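Long-range contacts in varicella-zoster virus protease (Human herpesvirus 3, PDB 1VZV), which is a serine protease, active as a dimer, that probably cleaves the viral assembly protein during capsid maturation in the nucleus: residues A6-L11 and I55-G60; I66-Q71 and K179-S184; L72-F77 and V183-L188; R97-V102 and V143-T148. One frame throughout, in Å; residues are numbered along the deposited sequence.

Interaction 1 (A6-L11 and I55-G60)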
loop_
_atom_site.group_PDB
_atom_site.type_symbol
_atom_site.label_atom_id
_atom_site.label_comp_id
_atom_site.label_asym_id
_atom_site.label_seq_id
_atom_site.Cartn_x
_atom_site.Cartn_y
_atom_site.Cartn_z
ATOM N N ALA A 6 -21.083 -6.940 1.920
ATOM C CA ALA A 6 -21.741 -7.820 2.878
ATOM C C ALA A 6 -20.692 -8.766 3.462
ATOM O O ALA A 6 -19.768 -9.170 2.764
ATOM C CB ALA A 6 -22.851 -8.595 2.210
ATOM N N GLY A 7 -20.795 -9.071 4.751
ATOM C CA GLY A 7 -19.839 -9.954 5.392
ATOM C C GLY A 7 -20.213 -10.056 6.851
ATOM O O GLY A 7 -21.196 -9.455 7.273
ATOM N N TYR A 8 -19.458 -10.832 7.621
ATOM C CA TYR A 8 -19.714 -10.998 9.047
ATOM C C TYR A 8 -18.916 -9.997 9.840
ATOM O O TYR A 8 -17.703 -9.879 9.669
ATOM C CB TYR A 8 -19.260 -12.360 9.531
ATOM C CG TYR A 8 -19.976 -13.549 8.972
ATOM C CD1 TYR A 8 -21.141 -13.999 9.549
ATOM C CD2 TYR A 8 -19.414 -14.297 7.950
ATOM C CE1 TYR A 8 -21.721 -15.145 9.152
ATOM C CE2 TYR A 8 -19.990 -15.448 7.543
ATOM C CZ TYR A 8 -21.146 -15.872 8.154
ATOM O OH TYR A 8 -21.715 -17.070 7.792
ATOM N N LEU A 9 -19.575 -9.324 10.763
ATOM C CA LEU A 9 -18.882 -8.352 11.591
ATOM C C LEU A 9 -17.913 -9.110 12.492
ATOM O O LEU A 9 -16.833 -8.604 12.812
ATOM C CB LEU A 9 -19.891 -7.580 12.444
ATOM C CG LEU A 9 -20.417 -6.232 11.960
ATOM C CD1 LEU A 9 -20.204 -6.085 10.488
ATOM C CD2 LEU A 9 -21.881 -6.061 12.332
ATOM N N ALA A 10 -18.299 -10.331 12.875
ATOM C CA ALA A 10 -17.496 -11.176 13.769
ATOM C C ALA A 10 -18.013 -12.620 13.856
ATOM O O ALA A 10 -19.224 -12.873 13.758
ATOM C CB ALA A 10 -17.488 -10.568 15.171
ATOM N N LEU A 11 -17.107 -13.576 14.034
ATOM C CA LEU A 11 -17.558 -14.951 14.157
ATOM C C LEU A 11 -17.581 -15.293 15.630
ATOM O O LEU A 11 -16.577 -15.092 16.334
ATOM C CB LEU A 11 -16.676 -15.924 13.373
ATOM C CG LEU A 11 -16.817 -15.954 11.845
ATOM C CD1 LEU A 11 -16.108 -17.180 11.317
ATOM C CD2 LEU A 11 -18.267 -15.994 11.442
ATOM N N ILE A 55 -28.036 -8.700 10.616
ATOM C CA ILE A 55 -28.870 -9.703 11.236
ATOM C C ILE A 55 -27.976 -10.531 12.076
ATOM O O ILE A 55 -26.757 -10.371 12.064
ATOM C CB ILE A 55 -29.538 -10.657 10.260
ATOM C CG1 ILE A 55 -28.494 -11.410 9.436
ATOM C CG2 ILE A 55 -30.543 -9.918 9.408
ATOM C CD1 ILE A 55 -29.000 -12.737 8.908
ATOM N N GLU A 56 -28.583 -11.504 12.726
ATOM C CA GLU A 56 -27.853 -12.397 13.594
ATOM C C GLU A 56 -27.902 -13.778 12.989
ATOM O O GLU A 56 -28.988 -14.348 12.852
ATOM C CB GLU A 56 -28.519 -12.415 14.953
ATOM C CG GLU A 56 -27.876 -13.332 15.914
ATOM C CD GLU A 56 -28.748 -13.546 17.106
ATOM O OE1 GLU A 56 -29.364 -12.555 17.587
ATOM O OE2 GLU A 56 -28.830 -14.721 17.544
ATOM N N ASP A 57 -26.742 -14.265 12.556
ATOM C CA ASP A 57 -26.620 -15.589 11.949
ATOM C C ASP A 57 -26.161 -16.631 12.973
ATOM O O ASP A 57 -25.578 -16.297 14.012
ATOM C CB ASP A 57 -25.656 -15.548 10.754
ATOM C CG ASP A 57 -25.304 -16.937 10.228
ATOM O OD1 ASP A 57 -26.206 -17.794 10.149
ATOM O OD2 ASP A 57 -24.124 -17.180 9.889
ATOM N N ILE A 58 -26.468 -17.895 12.689
ATOM C CA ILE A 58 -26.083 -19.011 13.543
ATOM C C ILE A 58 -24.572 -18.879 13.851
ATOM O O ILE A 58 -24.126 -19.176 14.957
ATOM C CB ILE A 58 -26.417 -20.371 12.817
ATOM C CG1 ILE A 58 -27.262 -21.275 13.706
ATOM C CG2 ILE A 58 -25.158 -21.123 12.435
ATOM C CD1 ILE A 58 -26.564 -21.706 14.958
ATOM N N ARG A 59 -23.825 -18.377 12.860
ATOM C CA ARG A 59 -22.379 -18.185 12.942
ATOM C C ARG A 59 -21.928 -16.835 13.476
ATOM O O ARG A 59 -20.829 -16.737 13.987
ATOM C CB ARG A 59 -21.728 -18.398 11.569
ATOM C CG ARG A 59 -21.648 -19.845 11.071
ATOM C CD ARG A 59 -20.731 -19.979 9.814
ATOM N NE ARG A 59 -19.323 -19.652 10.078
ATOM C CZ ARG A 59 -18.274 -20.140 9.414
ATOM N NH1 ARG A 59 -18.399 -21.032 8.429
ATOM N NH2 ARG A 59 -17.072 -19.744 9.770
ATOM N N GLY A 60 -22.727 -15.792 13.285
ATOM C CA GLY A 60 -22.345 -14.471 13.769
ATOM C C GLY A 60 -23.113 -13.300 13.169
ATOM O O GLY A 60 -24.063 -13.512 12.439
#

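Interaction 2 (I66-Q71 and K179-S184)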
loop_
_atom_site.group_PDB
_atom_site.type_symbol
_atom_site.label_atom_id
_atom_site.label_comp_id
_atom_site.label_asym_id
_atom_site.label_seq_id
_atom_site.Cartn_x
_atom_site.Cartn_y
_atom_site.Cartn_z
ATOM N N ILE A 66 -24.132 -0.030 2.128
ATOM C CA ILE A 66 -24.023 0.646 0.861
ATOM C C ILE A 66 -22.846 1.643 0.895
ATOM O O ILE A 66 -22.595 2.314 1.910
ATOM C CB ILE A 66 -25.378 1.289 0.435
ATOM C CG1 ILE A 66 -25.324 1.723 -1.024
ATOM C CG2 ILE A 66 -25.735 2.468 1.307
ATOM C CD1 ILE A 66 -26.672 1.982 -1.602
ATOM N N VAL A 67 -22.033 1.588 -0.157
ATOM C CA VAL A 67 -20.884 2.464 -0.325
ATOM C C VAL A 67 -21.153 3.191 -1.647
ATOM O O VAL A 67 -20.978 2.657 -2.742
ATOM C CB VAL A 67 -19.526 1.666 -0.315
ATOM C CG1 VAL A 67 -18.340 2.572 -0.649
ATOM C CG2 VAL A 67 -19.314 1.026 1.055
ATOM N N ARG A 68 -21.725 4.373 -1.509
ATOM C CA ARG A 68 -22.060 5.217 -2.635
ATOM C C ARG A 68 -21.340 6.549 -2.394
ATOM O O ARG A 68 -21.871 7.436 -1.728
ATOM C CB ARG A 68 -23.578 5.411 -2.679
ATOM C CG ARG A 68 -24.107 6.252 -3.835
ATOM C CD ARG A 68 -25.616 6.466 -3.663
ATOM N NE ARG A 68 -26.392 5.273 -3.988
ATOM C CZ ARG A 68 -27.136 5.155 -5.091
ATOM N NH1 ARG A 68 -27.283 6.204 -5.910
ATOM N NH2 ARG A 68 -27.796 4.013 -5.344
ATOM N N CYS A 69 -20.092 6.634 -2.857
ATOM C CA CYS A 69 -19.256 7.837 -2.720
ATOM C C CYS A 69 -18.579 8.051 -4.072
ATOM O O CYS A 69 -17.707 7.295 -4.476
ATOM C CB CYS A 69 -18.204 7.665 -1.595
ATOM S SG CYS A 69 -16.895 8.950 -1.565
ATOM N N PRO A 70 -18.998 9.070 -4.813
ATOM C CA PRO A 70 -18.349 9.259 -6.107
ATOM C C PRO A 70 -16.855 9.476 -6.035
ATOM O O PRO A 70 -16.133 8.992 -6.901
ATOM C CB PRO A 70 -19.085 10.466 -6.701
ATOM C CG PRO A 70 -19.496 11.250 -5.498
ATOM C CD PRO A 70 -19.968 10.141 -4.540
ATOM N N GLN A 71 -16.372 10.144 -4.996
ATOM C CA GLN A 71 -14.936 10.391 -4.909
ATOM C C GLN A 71 -14.098 9.126 -4.698
ATOM O O GLN A 71 -13.012 8.991 -5.272
ATOM C CB GLN A 71 -14.616 11.441 -3.840
ATOM C CG GLN A 71 -15.088 12.862 -4.177
ATOM C CD GLN A 71 -16.592 12.993 -4.154
ATOM O OE1 GLN A 71 -17.267 12.307 -3.389
ATOM N NE2 GLN A 71 -17.132 13.837 -5.017
ATOM N N LYS A 179 -28.620 8.634 -1.495
ATOM C CA LYS A 179 -27.657 9.379 -0.709
ATOM C C LYS A 179 -26.246 9.190 -1.262
ATOM O O LYS A 179 -25.768 8.071 -1.275
ATOM C CB LYS A 179 -27.694 8.771 0.688
ATOM C CG LYS A 179 -27.730 9.708 1.837
ATOM C CD LYS A 179 -27.955 8.884 3.081
ATOM C CE LYS A 179 -28.192 9.760 4.312
ATOM N NZ LYS A 179 -29.043 9.078 5.362
ATOM N N VAL A 180 -25.601 10.227 -1.781
ATOM C CA VAL A 180 -24.230 10.042 -2.250
ATOM C C VAL A 180 -23.235 10.689 -1.259
ATOM O O VAL A 180 -23.285 11.893 -0.982
ATOM C CB VAL A 180 -23.994 10.486 -3.749
ATOM C CG1 VAL A 180 -25.156 10.054 -4.629
ATOM C CG2 VAL A 180 -23.733 11.967 -3.883
ATOM N N TRP A 181 -22.416 9.849 -0.630
ATOM C CA TRP A 181 -21.422 10.308 0.324
ATOM C C TRP A 181 -20.266 11.003 -0.376
ATOM O O TRP A 181 -19.589 10.434 -1.233
ATOM C CB TRP A 181 -20.924 9.139 1.171
ATOM C CG TRP A 181 -21.984 8.648 2.091
ATOM C CD1 TRP A 181 -22.163 9.004 3.403
ATOM C CD2 TRP A 181 -23.093 7.803 1.751
ATOM N NE1 TRP A 181 -23.325 8.448 3.892
ATOM C CE2 TRP A 181 -23.916 7.707 2.898
ATOM C CE3 TRP A 181 -23.472 7.119 0.591
ATOM C CZ2 TRP A 181 -25.102 6.956 2.910
ATOM C CZ3 TRP A 181 -24.648 6.370 0.606
ATOM C CH2 TRP A 181 -25.448 6.296 1.758
ATOM N N LYS A 182 -20.078 12.268 -0.050
ATOM C CA LYS A 182 -19.008 13.027 -0.650
ATOM C C LYS A 182 -17.894 13.277 0.341
ATOM O O LYS A 182 -18.162 13.761 1.452
ATOM C CB LYS A 182 -19.533 14.360 -1.159
ATOM C CG LYS A 182 -20.316 14.221 -2.432
ATOM C CD LYS A 182 -20.924 15.537 -2.856
ATOM C CE LYS A 182 -21.309 15.489 -4.326
ATOM N NZ LYS A 182 -20.097 15.466 -5.216
ATOM N N VAL A 183 -16.677 12.847 -0.011
ATOM C CA VAL A 183 -15.473 13.082 0.799
ATOM C C VAL A 183 -14.649 13.862 -0.218
ATOM O O VAL A 183 -15.102 14.065 -1.332
ATOM C CB VAL A 183 -14.762 11.767 1.267
ATOM C CG1 VAL A 183 -13.493 12.092 1.977
ATOM C CG2 VAL A 183 -15.636 10.996 2.240
ATOM N N SER A 184 -13.449 14.288 0.114
ATOM C CA SER A 184 -12.695 15.093 -0.832
ATOM C C SER A 184 -11.376 14.501 -1.279
ATOM O O SER A 184 -10.447 14.434 -0.494
ATOM C CB SER A 184 -12.444 16.463 -0.206
ATOM O OG SER A 184 -13.413 16.724 0.815
#

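Interaction 3 (L72-F77 and V183-L188)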
loop_
_atom_site.group_PDB
_atom_site.type_symbol
_atom_site.label_atom_id
_atom_site.label_comp_id
_atom_site.label_asym_id
_atom_site.label_seq_id
_atom_site.Cartn_x
_atom_site.Cartn_y
_atom_site.Cartn_z
ATOM N N LEU A 72 -14.628 8.179 -3.922
ATOM C CA LEU A 72 -13.923 6.933 -3.646
ATOM C C LEU A 72 -13.476 6.217 -4.909
ATOM O O LEU A 72 -12.425 5.606 -4.907
ATOM C CB LEU A 72 -14.775 6.022 -2.776
ATOM C CG LEU A 72 -14.233 4.743 -2.128
ATOM C CD1 LEU A 72 -14.700 3.527 -2.911
ATOM C CD2 LEU A 72 -12.733 4.777 -1.954
ATOM N N HIS A 73 -14.247 6.306 -5.993
ATOM C CA HIS A 73 -13.865 5.655 -7.254
ATOM C C HIS A 73 -12.920 6.535 -8.066
ATOM O O HIS A 73 -12.027 6.037 -8.756
ATOM C CB HIS A 73 -15.065 5.354 -8.139
ATOM C CG HIS A 73 -16.109 4.504 -7.497
ATOM N ND1 HIS A 73 -17.097 3.873 -8.227
ATOM C CD2 HIS A 73 -16.388 4.260 -6.194
ATOM C CE1 HIS A 73 -17.947 3.290 -7.401
ATOM N NE2 HIS A 73 -17.540 3.510 -6.163
ATOM N N ALA A 74 -13.133 7.840 -8.014
ATOM C CA ALA A 74 -12.302 8.742 -8.777
ATOM C C ALA A 74 -10.828 8.738 -8.389
ATOM O O ALA A 74 -9.984 8.615 -9.269
ATOM C CB ALA A 74 -12.857 10.134 -8.713
ATOM N N VAL A 75 -10.520 8.817 -7.087
ATOM C CA VAL A 75 -9.119 8.860 -6.605
ATOM C C VAL A 75 -8.304 7.578 -6.858
ATOM O O VAL A 75 -7.096 7.634 -7.133
ATOM C CB VAL A 75 -8.981 9.341 -5.079
ATOM C CG1 VAL A 75 -10.255 9.997 -4.588
ATOM C CG2 VAL A 75 -8.527 8.209 -4.146
ATOM N N LEU A 76 -8.994 6.444 -6.765
ATOM C CA LEU A 76 -8.442 5.119 -6.976
ATOM C C LEU A 76 -8.155 4.982 -8.470
ATOM O O LEU A 76 -7.050 4.674 -8.875
ATOM C CB LEU A 76 -9.479 4.094 -6.508
ATOM C CG LEU A 76 -9.117 3.023 -5.479
ATOM C CD1 LEU A 76 -8.062 3.510 -4.551
ATOM C CD2 LEU A 76 -10.349 2.611 -4.699
ATOM N N PHE A 77 -9.153 5.262 -9.292
ATOM C CA PHE A 77 -9.001 5.197 -10.740
ATOM C C PHE A 77 -7.774 6.000 -11.188
ATOM O O PHE A 77 -7.039 5.616 -12.105
ATOM C CB PHE A 77 -10.247 5.773 -11.399
ATOM C CG PHE A 77 -11.285 4.755 -11.742
ATOM C CD1 PHE A 77 -10.977 3.402 -11.771
ATOM C CD2 PHE A 77 -12.568 5.158 -12.085
ATOM C CE1 PHE A 77 -11.932 2.467 -12.140
ATOM C CE2 PHE A 77 -13.523 4.238 -12.454
ATOM C CZ PHE A 77 -13.210 2.888 -12.485
ATOM N N VAL A 183 -16.677 12.847 -0.011
ATOM C CA VAL A 183 -15.473 13.082 0.799
ATOM C C VAL A 183 -14.649 13.862 -0.218
ATOM O O VAL A 183 -15.102 14.065 -1.332
ATOM C CB VAL A 183 -14.762 11.767 1.267
ATOM C CG1 VAL A 183 -13.493 12.092 1.977
ATOM C CG2 VAL A 183 -15.636 10.996 2.240
ATOM N N SER A 184 -13.449 14.288 0.114
ATOM C CA SER A 184 -12.695 15.093 -0.832
ATOM C C SER A 184 -11.376 14.501 -1.279
ATOM O O SER A 184 -10.447 14.434 -0.494
ATOM C CB SER A 184 -12.444 16.463 -0.206
ATOM O OG SER A 184 -13.413 16.724 0.815
ATOM N N GLU A 185 -11.289 14.140 -2.553
ATOM C CA GLU A 185 -10.089 13.563 -3.170
ATOM C C GLU A 185 -8.773 13.798 -2.409
ATOM O O GLU A 185 -8.044 12.845 -2.115
ATOM C CB GLU A 185 -9.953 14.099 -4.599
ATOM C CG GLU A 185 -9.589 13.073 -5.646
ATOM C CD GLU A 185 -10.391 13.248 -6.955
ATOM O OE1 GLU A 185 -11.429 13.965 -6.942
ATOM O OE2 GLU A 185 -9.984 12.663 -8.002
ATOM N N ASP A 186 -8.503 15.058 -2.052
ATOM C CA ASP A 186 -7.280 15.439 -1.337
ATOM C C ASP A 186 -7.105 14.737 -0.009
ATOM O O ASP A 186 -5.990 14.376 0.329
ATOM C CB ASP A 186 -7.202 16.960 -1.132
ATOM C CG ASP A 186 -6.682 17.711 -2.371
ATOM O OD1 ASP A 186 -5.931 17.081 -3.166
ATOM O OD2 ASP A 186 -7.002 18.933 -2.535
ATOM N N LYS A 187 -8.190 14.584 0.752
ATOM C CA LYS A 187 -8.167 13.896 2.061
ATOM C C LYS A 187 -8.434 12.390 1.919
ATOM O O LYS A 187 -8.063 11.572 2.773
ATOM C CB LYS A 187 -9.204 14.493 3.006
ATOM C CG LYS A 187 -10.580 13.921 2.855
ATOM C CD LYS A 187 -10.982 13.271 4.141
ATOM C CE LYS A 187 -10.930 14.265 5.304
ATOM N NZ LYS A 187 -11.879 15.415 5.162
ATOM N N LEU A 188 -9.102 12.046 0.827
ATOM C CA LEU A 188 -9.429 10.676 0.529
ATOM C C LEU A 188 -8.132 9.998 0.150
ATOM O O LEU A 188 -7.876 8.891 0.603
ATOM C CB LEU A 188 -10.431 10.621 -0.619
ATOM C CG LEU A 188 -11.246 9.336 -0.769
ATOM C CD1 LEU A 188 -11.869 8.934 0.563
ATOM C CD2 LEU A 188 -12.309 9.538 -1.827
#

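Interaction 4 (R97-V102 and V143-T148)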
loop_
_atom_site.group_PDB
_atom_site.type_symbol
_atom_site.label_atom_id
_atom_site.label_comp_id
_atom_site.label_asym_id
_atom_site.label_seq_id
_atom_site.Cartn_x
_atom_site.Cartn_y
_atom_site.Cartn_z
ATOM N N ARG A 97 -14.918 -1.920 -12.714
ATOM C CA ARG A 97 -13.528 -1.603 -12.598
ATOM C C ARG A 97 -13.314 -0.863 -11.278
ATOM O O ARG A 97 -12.236 -0.934 -10.698
ATOM C CB ARG A 97 -13.085 -0.778 -13.790
ATOM C CG ARG A 97 -13.098 -1.594 -15.061
ATOM C CD ARG A 97 -12.076 -1.109 -16.058
ATOM N NE ARG A 97 -12.671 -0.219 -17.037
ATOM C CZ ARG A 97 -12.706 -0.471 -18.345
ATOM N NH1 ARG A 97 -12.138 -1.582 -18.817
ATOM N NH2 ARG A 97 -13.288 0.398 -19.186
ATOM N N ALA A 98 -14.347 -0.192 -10.774
ATOM C CA ALA A 98 -14.242 0.514 -9.499
ATOM C C ALA A 98 -14.246 -0.595 -8.515
ATOM O O ALA A 98 -13.350 -0.719 -7.710
ATOM C CB ALA A 98 -15.459 1.389 -9.248
ATOM N N LEU A 99 -15.252 -1.440 -8.655
ATOM C CA LEU A 99 -15.438 -2.587 -7.793
ATOM C C LEU A 99 -14.211 -3.474 -7.705
ATOM O O LEU A 99 -13.918 -3.994 -6.652
ATOM C CB LEU A 99 -16.636 -3.399 -8.272
ATOM C CG LEU A 99 -17.241 -4.444 -7.342
ATOM C CD1 LEU A 99 -17.719 -3.805 -6.075
ATOM C CD2 LEU A 99 -18.395 -5.068 -8.043
ATOM N N TYR A 100 -13.496 -3.654 -8.807
ATOM C CA TYR A 100 -12.283 -4.484 -8.832
ATOM C C TYR A 100 -11.162 -3.895 -7.995
ATOM O O TYR A 100 -10.385 -4.640 -7.400
ATOM C CB TYR A 100 -11.773 -4.680 -10.270
ATOM C CG TYR A 100 -10.492 -5.460 -10.332
ATOM C CD1 TYR A 100 -9.267 -4.828 -10.195
ATOM C CD2 TYR A 100 -10.507 -6.836 -10.468
ATOM C CE1 TYR A 100 -8.089 -5.546 -10.186
ATOM C CE2 TYR A 100 -9.336 -7.572 -10.462
ATOM C CZ TYR A 100 -8.125 -6.918 -10.318
ATOM O OH TYR A 100 -6.949 -7.639 -10.308
ATOM N N LEU A 101 -11.025 -2.566 -8.056
ATOM C CA LEU A 101 -10.020 -1.800 -7.315
ATOM C C LEU A 101 -10.302 -1.785 -5.810
ATOM O O LEU A 101 -9.420 -2.063 -5.005
ATOM C CB LEU A 101 -9.992 -0.351 -7.812
ATOM C CG LEU A 101 -9.033 0.169 -8.878
ATOM C CD1 LEU A 101 -7.672 -0.455 -8.690
ATOM C CD2 LEU A 101 -9.547 -0.114 -10.232
ATOM N N VAL A 102 -11.538 -1.443 -5.447
ATOM C CA VAL A 102 -11.964 -1.354 -4.053
ATOM C C VAL A 102 -11.963 -2.680 -3.320
ATOM O O VAL A 102 -11.709 -2.709 -2.111
ATOM C CB VAL A 102 -13.349 -0.679 -3.897
ATOM C CG1 VAL A 102 -14.389 -1.466 -4.590
ATOM C CG2 VAL A 102 -13.716 -0.556 -2.451
ATOM N N VAL A 143 -14.587 -9.352 3.318
ATOM C CA VAL A 143 -15.876 -8.984 2.764
ATOM C C VAL A 143 -16.007 -9.121 1.263
ATOM O O VAL A 143 -15.022 -9.288 0.562
ATOM C CB VAL A 143 -16.299 -7.573 3.188
ATOM C CG1 VAL A 143 -16.642 -7.567 4.631
ATOM C CG2 VAL A 143 -15.226 -6.587 2.893
ATOM N N ASN A 144 -17.248 -9.112 0.792
ATOM C CA ASN A 144 -17.546 -9.198 -0.615
ATOM C C ASN A 144 -18.277 -7.913 -0.977
ATOM O O ASN A 144 -19.029 -7.368 -0.171
ATOM C CB ASN A 144 -18.401 -10.427 -0.909
ATOM C CG ASN A 144 -18.500 -10.735 -2.396
ATOM O OD1 ASN A 144 -17.496 -10.917 -3.076
ATOM N ND2 ASN A 144 -19.721 -10.808 -2.904
ATOM N N TYR A 145 -17.948 -7.390 -2.154
ATOM C CA TYR A 145 -18.515 -6.165 -2.725
ATOM C C TYR A 145 -19.091 -6.534 -4.093
ATOM O O TYR A 145 -18.514 -7.379 -4.788
ATOM C CB TYR A 145 -17.414 -5.147 -3.036
ATOM C CG TYR A 145 -16.624 -4.560 -1.902
ATOM C CD1 TYR A 145 -15.613 -5.280 -1.278
ATOM C CD2 TYR A 145 -16.832 -3.245 -1.518
ATOM C CE1 TYR A 145 -14.821 -4.700 -0.290
ATOM C CE2 TYR A 145 -16.054 -2.649 -0.540
ATOM C CZ TYR A 145 -15.044 -3.375 0.082
ATOM O OH TYR A 145 -14.296 -2.771 1.082
ATOM N N ASP A 146 -20.195 -5.900 -4.485
ATOM C CA ASP A 146 -20.807 -6.122 -5.810
ATOM C C ASP A 146 -21.755 -4.990 -6.106
ATOM O O ASP A 146 -21.860 -4.071 -5.300
ATOM C CB ASP A 146 -21.568 -7.440 -5.912
ATOM C CG ASP A 146 -21.441 -8.077 -7.281
ATOM O OD1 ASP A 146 -21.326 -7.370 -8.286
ATOM O OD2 ASP A 146 -21.423 -9.306 -7.356
ATOM N N CYS A 147 -22.490 -5.056 -7.209
ATOM C CA CYS A 147 -23.390 -3.958 -7.509
ATOM C C CYS A 147 -24.871 -4.181 -7.346
ATOM O O CYS A 147 -25.648 -3.541 -8.029
ATOM C CB CYS A 147 -23.107 -3.366 -8.879
ATOM S SG CYS A 147 -21.974 -4.351 -9.787
ATOM N N THR A 148 -25.263 -5.063 -6.438
ATOM C CA THR A 148 -26.667 -5.328 -6.159
ATOM C C THR A 148 -26.641 -6.062 -4.831
ATOM O O THR A 148 -25.846 -6.988 -4.658
ATOM C CB THR A 148 -27.267 -6.301 -7.152
ATOM O OG1 THR A 148 -26.566 -7.537 -7.046
ATOM C CG2 THR A 148 -27.179 -5.795 -8.569
#

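Interaction 1 (A6-L11 and I55-G60)
Tyr8 reaches from the end of strand 3-8 to Asp57 at the tip of the beta hairpin made by strands 47-56 and 61-67. The tip is a type I turn, Asp57 to Gly60, in the beta-barrel of the herpesvirus protease fold. Tyr8 has CG anti to its carbonyl carbon, beside the backbone N (chi1 -65°). Its OH donates to Asp57 OD2 over 3.2 Å and meets that oxygen nearly along the C-O axis. The ring and carboxylate planes are 27° apart, and OD2 lies at the ring edge, in plane. The same OD2 also takes a weak bond from Arg59 N, across the turn.

The Arg59 side chain crosses that of Tyr8 at about a right angle, with Arg59 CD 3.7 Å from Tyr8 OH. Its guanidinium continues past Leu11, whose CD1 sits at the guanidinium edge. Arg59 NH2 forms a salt bridge with Glu215, which holds the charged end. The other branch of Leu11 turns back on its own segment. Leu11 CD2 lies 3.8 Å above the Tyr8 ring plane, over the centre. Phe62 meets the same ring edge-to-face.

Gly60 closes the turn, and Gly60 CA points a C-H at Ala10 O, 3.5 Å away.

Interaction 2 (I66-Q71 and K179-S184)
Cys69 and Trp181 bring their CA atoms to 4.5 Å where 66-71 and 179-184 run side by side, their directions 42° apart. Trp181 N donates to Arg68 O, although the place of that oxygen is less sure in the model. Val180 CA also turns a C-H toward Arg68 O, and Cys69 CA turns one toward Trp181 O.

The six-membered ring of Trp181 meets the end of strand 61-67. Ile66 crosses it at about a right angle, with Ile66 CG2 3.9 Å from Trp181 CH2. On the same ring, Arg68 CB is 3.6 Å from Trp181 CZ3. Lys179 CG, from the same loop, covers one face near the rim. Tyr174 and Glu50 also touch the indole.

Val180 touches Arg68 and Pro70. Val180 CG1 lies 3.7 Å from Arg68 CD, and Val180 CB is 4.1 Å from Pro70 CD. Cys69 CB meets Trp181 CB at 4.1 Å, while Cys69 SG caps a backbone N in the first turn of helix 70-79.

The contact thus joins an N-capped strand-to-helix junction of the herpesvirus protease barrel to the loop that leads into helix 185-197.

Interaction 3 (L72-F77 and V183-L188)
Val75 and Glu185 have CA atoms 5.9 Å apart where helix 70-79 passes the start of helix 185-197. Leu72 CA and Leu188 CA, at 7.2 Å, form the next close pair. Near the start of helix 185-197, Ser184 O accepts from both Lys187 N and Leu188 N. No hydrogen bond joins the two segments, so side-chain packing makes the contact.

Val75, Leu188 and Glu185 carry it. Val75 CG1 touches Leu188 CD2 at 3.5 Å and also packs on Glu185 CG. The Val75 and Glu185 side chains slide past each other in opposite directions, whereas Val75 and Leu188 cross at a slant. Helix 185-197 is the central dimer helix of herpesvirus proteases, and this contact sets helix 70-79 against it at the subunit interface. There Val75 packs on Leu193 of the second subunit, Leu76 on its Val197, and Glu185 on its Lys190.

Leu188 has CG anti to its backbone N (chi1 -160°), and chi2 then sets CD2. Leu188 CD2 lies 4.4 Å from Leu72 CB and 3.4 Å from Leu72 N. The end of Glu185 comes nearer the first helix, with Glu185 OE2 3.9 Å from Ala74 CB.

Interaction 4 (R97-V102 and V143-T148)
Leu99 and Val102, one turn apart on helix 96-105, pack against Tyr145 of strand 144-146 and, for Leu99, the two residues after it. The axes of helix 97-102 and strand 144-146 come within 8.6 Å, and their directions differ by 167°, so the two run nearly antiparallel.

The apolar contacts carry the joint. Leu99 has CG anti to its backbone N (chi1 -165°), and its two methyls divide the strand between them. Leu99 CD1 is 3.3 Å from Tyr145 CB. Leu99 CD2 reaches past it to Asp146 CA at 3.5 Å and Cys147 SG at 4.0 Å. Val102 CG2 meets the far end of the tyrosine, 3.7 Å from Tyr145 CE2. The side chains of Leu99 and Val102 each cross that of Tyr145 at a slant. Leu3 of strand 3-8 also packs on both of them, and Val5 of that strand touches Tyr145.

No hydrogen bond crosses between the segments; the polar groups are held from other sides. Tyr145 OH bonds to Leu106 O, just past the end of the helix, which holds the hydroxyl end of the ring. Asp146 OD1 accepts from Cys147 N over 2.8 Å, on its anti side and 21° out of the carboxylate plane.

This is a helix laid on strand 144-146 of the herpesvirus protease barrel. The helix leads into strand 108-112, which carries Ser110 of the catalytic triad; the side chains of Tyr145 and Ser110 are about 11 Å apart.

The beta sheet connects most of these contacts. Strand 3-8 passes from interaction 1 to interaction 4, where Ala6 N lies 3.0 Å from Asn144 O, a probable hydrogen bond. Strands 47-56 and 61-67 link interactions 1 and 2, whose centres are 25 Å apart. Interactions 2 and 3 lie 10 Å apart between centres and share helix 70-79, Val183 and Ser184. Phe77 and His73 of 72-77 pack on 97-102, so interactions 3 and 4 touch, and both reach the second subunit. The catalytic residues His42, Ser110 and His129 lie apart from all four. The Ala10 and Ser110 side chains are about 10 Å apart, and those of Trp181 and His129 about 11 Å.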